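Long-range contacts in titin (Homo sapiens, PDB 5JDD), which probably serves as an elastic filament of the muscle I-band, represented here by the three immunoglobulin domains I9 to I11 in tandem: residues A[8-13]-A[80-85]; A[20-25]-A[59-64]; A[65-70]-A[88-93]; A[34-39]-A[73-78]. All coordinates share one frame; numbering follows the deposited sequence. Where two conformers were deposited one is given.

Contact 1: A[8-13]-A[80-85]; sequences KKPKDV and LECKAK
Residues 9-13 run parallel to residues 82-85, with end-to-end directions only 6° apart. The two segments draw together along the way: the CA atoms of Lys9 and Cys82 are 6.4 Å apart, those of Asp12 and Lys85 4.7 Å. Residues 80-85 are strand. Residues 9-12 are the loop between strands 6-8 and 13-16. In this immunoglobulin I-set domain the loop carries the first strand across from one sheet of the sandwich to the other.

Pro10 faces the strand and is buried. Its ring meets Cys82 at CD, 3.3 Å from SG, which is a close approach. SG sits between the backbone N and the carbonyl carbon of its own residue (chi1 48°), and this places it beside CD and CG of the proline ring. The CB of Ala84 lies beside the Pro10 ring and against the carbonyl group of Lys11. Lys9 CD touches Cys82 CB.

The polar links lie at the Asp12 end. Lys85 N donates to Asp12 OD1 at 2.8 Å, meeting it from above the carboxylate plane. Val13 N donates to Lys85 O at 2.9 Å, which opens the parallel pairing of strand 13-16. Further back, one water donates to both Pro10 O and Lys83 O, 2.9 Å and 2.7 Å from its oxygen.

Proline has no N-H to give at this position. A side chain, a water and sulfur packing join the two segments where regular parallel bonding is absent. The Asp12 carboxylate, not a backbone carbonyl, accepts the N-H of Lys85.

Contact 2: A[20-25]-A[59-64]; sequences TVAFEV and KLMLQN
Val21 and Leu62 exchange two backbone hydrogen bonds, and Phe23 and Leu60 exchange two more. The shortest is Leu62 N to Val21 O, 2.8 Å. The two strands run antiparallel, at 169°. The non-hydrogen-bonded pairs, Ala22 with Met61 and Glu24 with Lys59, alternate with them. CA-H...O contacts add to the ladder, such as Ala22 CA to Leu60 O at 3.2 Å.

Apolar contacts gather on the face of Val21, Phe23, Leu60 and Leu62. Leu62 CD1 reaches the edge of the Phe23 ring at CE2, 4.0 Å away. CG2 of Val21 lies against CB of Leu62. These are strands B and E of the immunoglobulin sandwich, and this face lines its core. Phe23 and Leu62 go on to touch Leu86 of the opposite sheet there.

Polar and mixed contacts come from the side chains at the two ends. Glu24 and Lys59 lie side by side and point the same way. The bend of Lys59 at chi3 (62°) turns CE back, and OE1 of Glu24 rests along the aliphatic chain, 3.1 Å from CG of Lys59. Their charged atoms, Glu24 OE1 and Lys59 NZ, stay 4.2 Å apart, beyond a salt bridge. Just past the end of the ladder, Thr20 CG2 packs beside Gln63 CG, while Gln63 OE1 bonds to Arg50.

Contact 3: A[65-70]-A[88-93]; sequences ISPSDA and VETLHI
Val88 holds CG1 anti to its backbone N (chi1 -179°) and CG2 anti to its carbonyl carbon, and both methyls reach the turn of residues 65-70. Ile65 has chi1 of 61°, which puts CG1 in the crowded position between its backbone N and carbonyl carbon. Its chi2 of -177° sets CD1, which meets Val88 CG2 at 4.2 Å, and the two side chains slide past each other in opposite directions.

CG2 of Val88 does most of the touching. It lies 3.9 Å from Ala70 CB and 3.7 Å from Ser66 O. CG1 rests near CA of Pro67. One residue pair lies further along: Pro67 CG meets Thr90 CG2 at 4.1 Å, with the side chains crossing at about a right angle. No hydrogen bond joins the two segments, and the small contact is mostly between apolar groups.

The turn links strands E and F of the first immunoglobulin domain, and Pro67 to Asp69 form a 3-10 segment. Residues 88-93 leave the last strand of that domain and enter the first strand of the next. The packing therefore lies where one domain passes into its neighbour.

Each segment also has its own internal bonds. Ser66 N donates to Asp69 OD2 at 2.8 Å, on the anti side of the carboxylate. The same OD2 forms a salt bridge with Lys48, so this oxygen ties the turn to another part of the domain. In the connecting segment, His92 ND1 donates to Thr90 O at 2.9 Å, from above the carbonyl plane. Beyond it, His92 N bonds to Ser115 OG of the second domain.

Contact 4: A[34-39]-A[73-78]; sequences VKWFHK and YTAVVG
Trp36 and Ala75 meet at the buried face of this antiparallel strand pair, where packing is close. Ala75 CB lies 3.7 Å from the centroid of the six-membered ring of Trp36, only 14° off the ring normal, in a CH-pi contact. On the same face His38 and Tyr73 make an offset stack. Their planes differ by 9° and their ring centroids are 4.1 Å apart. His38 CG is anti to the backbone N (chi1 176°), and the ring that follows lies over a face of Tyr73. The closest atoms are His38 ND1 and Tyr73 CZ, 3.4 Å apart. Tyr73 OH stands above the centre of the His38 ring. ND1 of His38 is also bonded to Glu72 O.

These are strands C and F of the immunoglobulin sandwich, and Trp36 is the core tryptophan of strand C. The hydroxyl of Tyr73 bonds to Asp69 O, four residues back, as in the tyrosine corner of such domains. Trp36 and Tyr73 both pack on Leu60 of the other sheet.

The opposite face, with Lys35, Phe37, Thr74 and Val76, is more open. Phe37 crosses Val76 obliquely, with CE1 3.6 Å from CG2. Lys35 turns its extended chain away from strand 73-77 and is exposed. A water lies 2.7 Å from Thr74 OG1 and gives a weak bond to Phe37 O. Thr74 OG1 also accepts from Lys83 NZ. Between the two faces, four backbone hydrogen bonds join Lys35 to Val76 and Phe37 to Thr74, including Val76 N to Lys35 O at 2.8 Å.

In the fold
All four contacts involve the first of three immunoglobulin domains, at one end of the chain. Contacts 1 and 4 lie about 9 Å apart between centres and share one sheet, where strands 80-89 and 71-77 are neighbours. Contact 2 belongs to the facing sheet, about 13 Å from contact 4 between centres. Phe23 and Leu60 of contact 2 pack on Tyr73 of contact 4 across the core. Along the chain, contact 1 spans both contacts 2 and 4, whose segments alternate. Contact 3 comes after contact 2 and lies about 20 Å from contact 1 between centres. Contacts 1 and 3 both use strand 80-89, which leads from the pairing with residues 8-13 to the junction with the second domain.

Contact 1: A[8-13]-A[80-85]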
loop_
_atom_site.group_PDB
_atom_site.type_symbol
_atom_site.label_atom_id
_atom_site.label_comp_id
_atom_site.label_asym_id
_atom_site.label_seq_id
_atom_site.Cartn_x
_atom_site.Cartn_y
_atom_site.Cartn_z
ATOM N N LYS A 8 -20.931 42.611 7.325
ATOM C CA LYS A 8 -20.006 41.492 7.422
ATOM C C LYS A 8 -19.597 41.031 6.023
ATOM O O LYS A 8 -20.454 40.742 5.182
ATOM C CB LYS A 8 -20.639 40.352 8.224
ATOM C CG LYS A 8 -19.838 39.062 8.225
ATOM C CD LYS A 8 -20.444 38.052 7.264
ATOM C CE LYS A 8 -19.406 37.063 6.770
ATOM N NZ LYS A 8 -18.377 36.802 7.813
ATOM N N LYS A 9 -18.290 40.974 5.772
ATOM C CA LYS A 9 -17.762 40.653 4.447
ATOM C C LYS A 9 -17.450 39.165 4.326
ATOM O O LYS A 9 -17.199 38.503 5.329
ATOM C CB LYS A 9 -16.502 41.484 4.179
ATOM C CG LYS A 9 -16.748 42.992 4.264
ATOM C CD LYS A 9 -15.662 43.795 3.553
ATOM C CE LYS A 9 -14.572 44.283 4.503
ATOM N NZ LYS A 9 -13.549 43.237 4.778
ATOM N N PRO A 10 -17.467 38.626 3.095
ATOM C CA PRO A 10 -17.147 37.209 2.904
ATOM C C PRO A 10 -15.696 36.896 3.242
ATOM O O PRO A 10 -14.821 37.770 3.166
ATOM C CB PRO A 10 -17.426 36.973 1.414
ATOM C CG PRO A 10 -17.361 38.304 0.793
ATOM C CD PRO A 10 -17.893 39.252 1.838
ATOM N N LYS A 11 -15.465 35.652 3.642
ATOM C CA LYS A 11 -14.145 35.192 4.049
ATOM C C LYS A 11 -13.650 34.091 3.128
ATOM O O LYS A 11 -14.449 33.353 2.541
ATOM C CB LYS A 11 -14.190 34.641 5.474
ATOM C CG LYS A 11 -14.599 35.655 6.541
ATOM C CD LYS A 11 -14.394 35.052 7.924
ATOM C CE LYS A 11 -14.929 35.951 9.024
ATOM N NZ LYS A 11 -14.617 35.392 10.371
ATOM N N ASP A 12 -12.330 33.975 3.014
ATOM C CA ASP A 12 -11.732 32.902 2.240
ATOM C C ASP A 12 -12.193 31.554 2.778
ATOM O O ASP A 12 -12.420 31.395 3.982
ATOM C CB ASP A 12 -10.203 32.924 2.350
ATOM C CG ASP A 12 -9.548 34.056 1.580
ATOM O OD1 ASP A 12 -10.230 34.839 0.886
ATOM O OD2 ASP A 12 -8.300 34.149 1.674
ATOM N N VAL A 13 -12.311 30.584 1.879
ATOM C CA VAL A 13 -12.616 29.203 2.230
ATOM C C VAL A 13 -11.539 28.306 1.648
ATOM O O VAL A 13 -11.158 28.466 0.483
ATOM C CB VAL A 13 -13.941 28.751 1.587
ATOM C CG1 VAL A 13 -14.220 27.276 1.893
ATOM C CG2 VAL A 13 -15.078 29.610 2.048
ATOM N N LEU A 80 -20.943 49.023 -3.857
ATOM C CA LEU A 80 -20.043 48.423 -2.875
ATOM C C LEU A 80 -19.680 47.020 -3.326
ATOM O O LEU A 80 -20.536 46.272 -3.803
ATOM C CB LEU A 80 -20.705 48.352 -1.497
ATOM C CG LEU A 80 -21.261 49.661 -0.933
ATOM C CD1 LEU A 80 -22.143 49.371 0.269
ATOM C CD2 LEU A 80 -20.135 50.608 -0.555
ATOM N N GLU A 81 -18.410 46.667 -3.180
ATOM C CA GLU A 81 -17.956 45.325 -3.519
ATOM C C GLU A 81 -17.123 44.752 -2.392
ATOM O O GLU A 81 -16.514 45.487 -1.613
ATOM C CB GLU A 81 -17.136 45.333 -4.808
ATOM C CG GLU A 81 -17.847 45.930 -6.004
ATOM C CD GLU A 81 -16.994 45.895 -7.254
ATOM O OE1 GLU A 81 -15.935 45.229 -7.225
ATOM O OE2 GLU A 81 -17.383 46.537 -8.259
ATOM N N CYS A 82 -17.106 43.429 -2.313
ATOM C CA CYS A 82 -16.195 42.729 -1.418
ATOM C C CYS A 82 -15.832 41.388 -2.034
ATOM O O CYS A 82 -16.620 40.791 -2.773
ATOM C CB CYS A 82 -16.788 42.555 -0.013
ATOM S SG CYS A 82 -18.474 41.914 0.035
ATOM N N LYS A 83 -14.627 40.925 -1.736
ATOM C CA LYS A 83 -14.075 39.759 -2.396
ATOM C C LYS A 83 -13.536 38.758 -1.394
ATOM O O LYS A 83 -13.080 39.126 -0.309
ATOM C CB LYS A 83 -12.935 40.179 -3.326
ATOM C CG LYS A 83 -13.358 41.025 -4.505
ATOM C CD LYS A 83 -12.142 41.619 -5.201
ATOM C CE LYS A 83 -12.552 42.565 -6.327
ATOM N NZ LYS A 83 -13.176 41.841 -7.472
ATOM N N ALA A 84 -13.589 37.487 -1.773
ATOM C CA ALA A 84 -12.940 36.418 -1.017
ATOM C C ALA A 84 -12.536 35.310 -1.974
ATOM O O ALA A 84 -13.019 35.249 -3.106
ATOM C CB ALA A 84 -13.866 35.880 0.070
ATOM N N LYS A 85 -11.661 34.418 -1.520
ATOM C CA LYS A 85 -11.162 33.370 -2.395
ATOM C C LYS A 85 -11.521 31.986 -1.916
ATOM O O LYS A 85 -11.586 31.733 -0.709
ATOM C CB LYS A 85 -9.642 33.471 -2.545
ATOM C CG LYS A 85 -9.204 34.708 -3.304
ATOM C CD LYS A 85 -7.692 34.869 -3.309
ATOM C CE LYS A 85 -7.312 36.084 -4.134
ATOM N NZ LYS A 85 -5.838 36.329 -4.074
HETATM O O HOH W 1 -14.502 40.227 1.663
#

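Contact 2: A[20-25]-A[59-64]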
loop_
_atom_site.group_PDB
_atom_site.type_symbol
_atom_site.label_atom_id
_atom_site.label_comp_id
_atom_site.label_asym_id
_atom_site.label_seq_id
_atom_site.Cartn_x
_atom_site.Cartn_y
_atom_site.Cartn_z
ATOM N N THR A 20 -19.084 20.926 -0.297
ATOM C CA THR A 20 -20.002 22.032 -0.520
ATOM C C THR A 20 -19.605 23.151 0.433
ATOM O O THR A 20 -19.451 22.923 1.641
ATOM C CB THR A 20 -21.448 21.607 -0.273
ATOM O OG1 THR A 20 -21.836 20.677 -1.292
ATOM C CG2 THR A 20 -22.382 22.822 -0.307
ATOM N N VAL A 21 -19.435 24.356 -0.109
ATOM C CA VAL A 21 -18.942 25.497 0.662
ATOM C C VAL A 21 -19.827 26.711 0.414
ATOM O O VAL A 21 -20.685 26.689 -0.475
ATOM C CB VAL A 21 -17.495 25.859 0.283
ATOM C CG1 VAL A 21 -16.582 24.665 0.495
ATOM C CG2 VAL A 21 -17.419 26.346 -1.173
ATOM N N ALA A 22 -19.629 27.769 1.193
ATOM C CA ALA A 22 -20.424 28.984 1.006
ATOM C C ALA A 22 -19.631 30.244 1.277
ATOM O O ALA A 22 -18.689 30.246 2.067
ATOM C CB ALA A 22 -21.667 28.957 1.893
ATOM N N PHE A 23 -20.026 31.322 0.608
ATOM C CA PHE A 23 -19.563 32.663 0.931
ATOM C C PHE A 23 -20.774 33.439 1.416
ATOM O O PHE A 23 -21.900 33.177 0.974
ATOM C CB PHE A 23 -18.989 33.348 -0.308
ATOM C CG PHE A 23 -17.699 32.750 -0.798
ATOM C CD1 PHE A 23 -16.501 33.040 -0.158
ATOM C CD2 PHE A 23 -17.677 31.898 -1.898
ATOM C CE1 PHE A 23 -15.301 32.489 -0.602
ATOM C CE2 PHE A 23 -16.479 31.351 -2.351
ATOM C CZ PHE A 23 -15.292 31.646 -1.704
ATOM N N GLU A 24 -20.560 34.394 2.315
ATOM C CA GLU A 24 -21.670 35.123 2.922
ATOM C C GLU A 24 -21.347 36.601 3.044
ATOM O O GLU A 24 -20.260 36.961 3.500
ATOM C CB GLU A 24 -21.939 34.554 4.313
ATOM C CG GLU A 24 -23.195 35.060 4.970
ATOM C CD GLU A 24 -23.667 34.124 6.061
ATOM O OE1 GLU A 24 -24.237 33.062 5.733
ATOM O OE2 GLU A 24 -23.452 34.440 7.248
ATOM N N VAL A 25 -22.287 37.453 2.642
ATOM C CA VAL A 25 -22.171 38.888 2.909
ATOM C C VAL A 25 -23.422 39.343 3.648
ATOM O O VAL A 25 -24.530 38.890 3.333
ATOM C CB VAL A 25 -21.933 39.703 1.606
ATOM C CG1 VAL A 25 -23.064 39.495 0.611
ATOM C CG2 VAL A 25 -21.736 41.189 1.901
ATOM N N LYS A 59 -26.072 34.644 0.765
ATOM C CA LYS A 59 -25.131 33.543 0.617
ATOM C C LYS A 59 -25.027 33.050 -0.817
ATOM O O LYS A 59 -26.017 33.016 -1.554
ATOM C CB LYS A 59 -25.527 32.382 1.535
ATOM C CG LYS A 59 -25.695 32.792 2.978
ATOM C CD LYS A 59 -26.432 31.742 3.788
ATOM C CE LYS A 59 -25.666 30.440 3.822
ATOM N NZ LYS A 59 -26.220 29.497 4.835
ATOM N N LEU A 60 -23.807 32.688 -1.204
ATOM C CA LEU A 60 -23.535 31.930 -2.418
ATOM C C LEU A 60 -23.019 30.572 -1.984
ATOM O O LEU A 60 -21.986 30.475 -1.319
ATOM C CB LEU A 60 -22.473 32.628 -3.260
ATOM C CG LEU A 60 -21.867 31.807 -4.399
ATOM C CD1 LEU A 60 -22.929 31.432 -5.411
ATOM C CD2 LEU A 60 -20.744 32.589 -5.069
ATOM N N MET A 61 -23.750 29.525 -2.338
ATOM C CA MET A 61 -23.355 28.169 -1.996
ATOM C C MET A 61 -22.846 27.467 -3.244
ATOM O O MET A 61 -23.465 27.531 -4.310
ATOM C CB MET A 61 -24.541 27.417 -1.388
ATOM C CG MET A 61 -25.168 28.120 -0.183
ATOM S SD MET A 61 -26.654 27.265 0.379
ATOM C CE MET A 61 -27.395 28.519 1.418
ATOM N N LEU A 62 -21.701 26.812 -3.109
ATOM C CA LEU A 62 -21.101 26.078 -4.209
ATOM C C LEU A 62 -21.094 24.606 -3.843
ATOM O O LEU A 62 -20.479 24.194 -2.847
ATOM C CB LEU A 62 -19.674 26.560 -4.471
ATOM C CG LEU A 62 -19.444 28.074 -4.528
ATOM C CD1 LEU A 62 -17.959 28.387 -4.656
ATOM C CD2 LEU A 62 -20.199 28.677 -5.670
ATOM N N GLN A 63 -21.769 23.808 -4.655
ATOM C CA GLN A 63 -21.943 22.400 -4.344
ATOM C C GLN A 63 -20.971 21.546 -5.143
ATOM O O GLN A 63 -20.701 21.836 -6.308
ATOM C CB GLN A 63 -23.397 21.993 -4.599
ATOM C CG GLN A 63 -24.376 22.817 -3.768
ATOM C CD GLN A 63 -25.815 22.675 -4.215
ATOM O OE1 GLN A 63 -26.710 22.472 -3.394
ATOM N NE2 GLN A 63 -26.050 22.797 -5.517
ATOM N N ASN A 64 -20.420 20.521 -4.490
ATOM C CA ASN A 64 -19.549 19.537 -5.145
ATOM C C ASN A 64 -18.405 20.203 -5.903
ATOM O O ASN A 64 -18.248 20.007 -7.105
ATOM C CB ASN A 64 -20.371 18.632 -6.078
ATOM C CG ASN A 64 -19.606 17.397 -6.545
ATOM O OD1 ASN A 64 -18.535 17.072 -6.030
ATOM N ND2 ASN A 64 -20.166 16.700 -7.530
HETATM O O HOH W 2 -20.720 18.592 -2.199
#

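Contact 3: A[65-70]-A[88-93]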
loop_
_atom_site.group_PDB
_atom_site.type_symbol
_atom_site.label_atom_id
_atom_site.label_comp_id
_atom_site.label_asym_id
_atom_site.label_seq_id
_atom_site.Cartn_x
_atom_site.Cartn_y
_atom_site.Cartn_z
ATOM N N ILE A 65 -17.600 20.991 -5.190
ATOM C CA ILE A 65 -16.612 21.847 -5.852
ATOM C C ILE A 65 -15.544 21.077 -6.610
ATOM O O ILE A 65 -15.147 19.967 -6.232
ATOM C CB ILE A 65 -15.925 22.840 -4.892
ATOM C CG1 ILE A 65 -15.176 22.096 -3.782
ATOM C CG2 ILE A 65 -16.939 23.823 -4.302
ATOM C CD1 ILE A 65 -14.540 23.049 -2.777
ATOM N N SER A 66 -15.115 21.679 -7.714
ATOM C CA SER A 66 -14.027 21.131 -8.508
ATOM C C SER A 66 -12.876 22.127 -8.514
ATOM O O SER A 66 -13.044 23.290 -8.133
ATOM C CB SER A 66 -14.490 20.844 -9.938
ATOM O OG SER A 66 -14.880 22.033 -10.594
ATOM N N PRO A 67 -11.684 21.674 -8.920
ATOM C CA PRO A 67 -10.571 22.621 -8.963
ATOM C C PRO A 67 -10.861 23.855 -9.830
ATOM O O PRO A 67 -10.329 24.936 -9.548
ATOM C CB PRO A 67 -9.438 21.785 -9.565
ATOM C CG PRO A 67 -9.734 20.396 -9.092
ATOM C CD PRO A 67 -11.232 20.280 -9.123
ATOM N N SER A 68 -11.715 23.720 -10.843
ATOM C CA SER A 68 -12.057 24.869 -11.686
ATOM C C SER A 68 -12.849 25.951 -10.942
ATOM O O SER A 68 -12.948 27.093 -11.408
ATOM C CB SER A 68 -12.812 24.417 -12.940
ATOM O OG SER A 68 -14.053 23.825 -12.608
ATOM N N ASP A 69 -13.407 25.606 -9.782
ATOM C CA ASP A 69 -14.155 26.573 -8.982
ATOM C C ASP A 69 -13.240 27.436 -8.121
ATOM O O ASP A 69 -13.682 28.409 -7.509
ATOM C CB ASP A 69 -15.152 25.864 -8.072
ATOM C CG ASP A 69 -16.234 25.152 -8.838
ATOM O OD1 ASP A 69 -16.846 25.768 -9.736
ATOM O OD2 ASP A 69 -16.470 23.965 -8.543
ATOM N N ALA A 70 -11.959 27.079 -8.069
ATOM C CA ALA A 70 -11.019 27.857 -7.281
ATOM C C ALA A 70 -10.930 29.281 -7.807
ATOM O O ALA A 70 -11.165 29.543 -8.991
ATOM C CB ALA A 70 -9.653 27.201 -7.285
ATOM N N VAL A 88 -9.099 25.184 -3.348
ATOM C CA VAL A 88 -9.565 23.800 -3.413
ATOM C C VAL A 88 -8.397 22.864 -3.167
ATOM O O VAL A 88 -7.477 22.790 -3.980
ATOM C CB VAL A 88 -10.198 23.487 -4.781
ATOM C CG1 VAL A 88 -10.702 22.043 -4.835
ATOM C CG2 VAL A 88 -11.342 24.451 -5.084
ATOM N N GLU A 89 -8.413 22.153 -2.040
ATOM C CA GLU A 89 -7.376 21.162 -1.789
ATOM C C GLU A 89 -7.721 19.903 -2.582
ATOM O O GLU A 89 -8.889 19.514 -2.660
ATOM C CB GLU A 89 -7.208 20.872 -0.286
ATOM C CG GLU A 89 -6.661 22.074 0.495
ATOM C CD GLU A 89 -6.183 21.737 1.901
ATOM O OE1 GLU A 89 -6.333 20.579 2.344
ATOM O OE2 GLU A 89 -5.655 22.652 2.574
ATOM N N THR A 90 -6.724 19.295 -3.210
ATOM C CA THR A 90 -6.935 18.050 -3.917
ATOM C C THR A 90 -6.146 16.952 -3.229
ATOM O O THR A 90 -5.118 17.220 -2.598
ATOM C CB THR A 90 -6.477 18.150 -5.378
ATOM O OG1 THR A 90 -5.064 18.394 -5.411
ATOM C CG2 THR A 90 -7.213 19.271 -6.092
ATOM N N LEU A 91 -6.625 15.720 -3.346
ATOM C CA LEU A 91 -5.915 14.570 -2.788
ATOM C C LEU A 91 -4.708 14.284 -3.657
ATOM O O LEU A 91 -4.832 14.143 -4.877
ATOM C CB LEU A 91 -6.817 13.349 -2.777
ATOM C CG LEU A 91 -8.110 13.447 -1.963
ATOM C CD1 LEU A 91 -8.925 12.165 -2.073
ATOM C CD2 LEU A 91 -7.838 13.772 -0.498
ATOM N N HIS A 92 -3.535 14.201 -3.042
ATOM C CA HIS A 92 -2.331 13.934 -3.819
ATOM C C HIS A 92 -1.278 13.185 -3.027
ATOM O O HIS A 92 -1.330 13.112 -1.797
ATOM C CB HIS A 92 -1.747 15.244 -4.375
ATOM C CG HIS A 92 -1.361 16.238 -3.321
ATOM N ND1 HIS A 92 -2.254 17.143 -2.787
ATOM C CD2 HIS A 92 -0.172 16.483 -2.715
ATOM C CE1 HIS A 92 -1.635 17.899 -1.895
ATOM N NE2 HIS A 92 -0.371 17.521 -1.835
ATOM N N ILE A 93 -0.314 12.631 -3.751
ATOM C CA ILE A 93 0.780 11.867 -3.164
ATOM C C ILE A 93 1.849 12.818 -2.629
ATOM O O ILE A 93 2.235 13.766 -3.321
ATOM C CB ILE A 93 1.417 10.956 -4.223
ATOM C CG1 ILE A 93 0.387 9.965 -4.790
ATOM C CG2 ILE A 93 2.614 10.209 -3.648
ATOM C CD1 ILE A 93 -0.186 9.007 -3.763
#

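Contact 4: A[34-39]-A[73-78]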
loop_
_atom_site.group_PDB
_atom_site.type_symbol
_atom_site.label_atom_id
_atom_site.label_comp_id
_atom_site.label_asym_id
_atom_site.label_seq_id
_atom_site.Cartn_x
_atom_site.Cartn_y
_atom_site.Cartn_z
ATOM N N VAL A 34 -28.421 41.691 -4.486
ATOM C CA VAL A 34 -26.991 41.415 -4.579
ATOM C C VAL A 34 -26.673 40.665 -5.854
ATOM O O VAL A 34 -27.547 40.041 -6.463
ATOM C CB VAL A 34 -26.487 40.566 -3.396
ATOM C CG1 VAL A 34 -26.702 41.294 -2.088
ATOM C CG2 VAL A 34 -27.174 39.203 -3.377
ATOM N N LYS A 35 -25.421 40.762 -6.285
ATOM C CA LYS A 35 -24.908 39.950 -7.380
ATOM C C LYS A 35 -23.595 39.320 -6.955
ATOM O O LYS A 35 -22.855 39.897 -6.160
ATOM C CB LYS A 35 -24.668 40.802 -8.628
ATOM C CG LYS A 35 -25.940 41.262 -9.320
ATOM C CD LYS A 35 -25.615 42.113 -10.541
ATOM C CE LYS A 35 -26.879 42.488 -11.292
ATOM N NZ LYS A 35 -26.610 43.342 -12.486
ATOM N N TRP A 36 -23.302 38.139 -7.491
ATOM C CA TRP A 36 -22.012 37.498 -7.270
ATOM C C TRP A 36 -21.300 37.285 -8.597
ATOM O O TRP A 36 -21.945 36.987 -9.614
ATOM C CB TRP A 36 -22.194 36.145 -6.587
ATOM C CG TRP A 36 -22.730 36.217 -5.200
ATOM C CD1 TRP A 36 -24.044 36.259 -4.832
ATOM C CD2 TRP A 36 -21.968 36.250 -3.986
ATOM N NE1 TRP A 36 -24.146 36.302 -3.461
ATOM C CE2 TRP A 36 -22.887 36.298 -2.919
ATOM C CE3 TRP A 36 -20.596 36.229 -3.701
ATOM C CZ2 TRP A 36 -22.480 36.329 -1.581
ATOM C CZ3 TRP A 36 -20.190 36.254 -2.372
ATOM C CH2 TRP A 36 -21.134 36.309 -1.327
ATOM N N PHE A 37 -19.973 37.440 -8.582
ATOM C CA PHE A 37 -19.141 37.266 -9.780
ATOM C C PHE A 37 -17.959 36.331 -9.555
ATOM O O PHE A 37 -17.376 36.304 -8.470
ATOM C CB PHE A 37 -18.599 38.619 -10.240
ATOM C CG PHE A 37 -19.655 39.566 -10.744
ATOM C CD1 PHE A 37 -20.408 40.327 -9.863
ATOM C CD2 PHE A 37 -19.881 39.700 -12.108
ATOM C CE1 PHE A 37 -21.381 41.203 -10.334
ATOM C CE2 PHE A 37 -20.851 40.575 -12.587
ATOM C CZ PHE A 37 -21.600 41.321 -11.701
ATOM N N HIS A 38 -17.602 35.574 -10.591
ATOM C CA HIS A 38 -16.401 34.742 -10.579
ATOM C C HIS A 38 -15.854 34.788 -11.994
ATOM O O HIS A 38 -16.614 34.649 -12.951
ATOM C CB HIS A 38 -16.768 33.316 -10.168
ATOM C CG HIS A 38 -15.633 32.336 -10.214
ATOM N ND1 HIS A 38 -14.530 32.422 -9.392
ATOM C CD2 HIS A 38 -15.465 31.213 -10.951
ATOM C CE1 HIS A 38 -13.719 31.404 -9.636
ATOM N NE2 HIS A 38 -14.263 30.659 -10.582
ATOM N N LYS A 39 -14.547 35.006 -12.122
ATOM C CA LYS A 39 -13.910 35.174 -13.433
ATOM C C LYS A 39 -14.624 36.208 -14.309
ATOM O O LYS A 39 -14.811 35.994 -15.514
ATOM C CB LYS A 39 -13.789 33.830 -14.157
ATOM C CG LYS A 39 -12.863 32.846 -13.452
ATOM C CD LYS A 39 -12.758 31.534 -14.214
ATOM C CE LYS A 39 -12.111 30.455 -13.358
ATOM N NZ LYS A 39 -12.336 29.077 -13.896
ATOM N N TYR A 73 -14.102 35.281 -5.662
ATOM C CA TYR A 73 -15.522 35.553 -5.811
ATOM C C TYR A 73 -15.801 36.949 -5.285
ATOM O O TYR A 73 -15.233 37.354 -4.271
ATOM C CB TYR A 73 -16.331 34.500 -5.044
ATOM C CG TYR A 73 -16.274 33.150 -5.712
ATOM C CD1 TYR A 73 -15.161 32.323 -5.575
ATOM C CD2 TYR A 73 -17.317 32.717 -6.508
ATOM C CE1 TYR A 73 -15.104 31.098 -6.214
ATOM C CE2 TYR A 73 -17.278 31.494 -7.145
ATOM C CZ TYR A 73 -16.165 30.683 -6.994
ATOM O OH TYR A 73 -16.110 29.465 -7.637
ATOM N N THR A 74 -16.659 37.690 -5.985
ATOM C CA THR A 74 -16.998 39.052 -5.613
ATOM C C THR A 74 -18.497 39.178 -5.358
ATOM O O THR A 74 -19.316 38.735 -6.172
ATOM C CB THR A 74 -16.605 40.041 -6.725
ATOM O OG1 THR A 74 -15.216 39.880 -7.029
ATOM C CG2 THR A 74 -16.872 41.486 -6.302
ATOM N N ALA A 75 -18.851 39.769 -4.219
ATOM C CA ALA A 75 -20.229 40.172 -3.960
ATOM C C ALA A 75 -20.359 41.657 -4.259
ATOM O O ALA A 75 -19.539 42.458 -3.814
ATOM C CB ALA A 75 -20.613 39.894 -2.526
ATOM N N VAL A 76 -21.387 42.015 -5.021
ATOM C CA VAL A 76 -21.658 43.405 -5.353
ATOM C C VAL A 76 -22.980 43.838 -4.745
ATOM O O VAL A 76 -24.010 43.202 -4.976
ATOM C CB VAL A 76 -21.713 43.634 -6.869
ATOM C CG1 VAL A 76 -21.978 45.101 -7.177
ATOM C CG2 VAL A 76 -20.417 43.189 -7.520
ATOM N N VAL A 77 -22.931 44.913 -3.959
ATOM C CA VAL A 77 -24.099 45.476 -3.298
ATOM C C VAL A 77 -24.125 46.965 -3.629
ATOM O O VAL A 77 -23.346 47.739 -3.071
ATOM C CB VAL A 77 -23.997 45.308 -1.770
ATOM C CG1 VAL A 77 -25.241 45.852 -1.092
ATOM C CG2 VAL A 77 -23.772 43.842 -1.399
ATOM N N GLY A 78 -25.005 47.369 -4.541
ATOM C CA GLY A 78 -24.954 48.725 -5.062
ATOM C C GLY A 78 -23.632 48.937 -5.780
ATOM O O GLY A 78 -23.283 48.175 -6.682
HETATM O O HOH W 3 -14.353 37.842 -8.602
#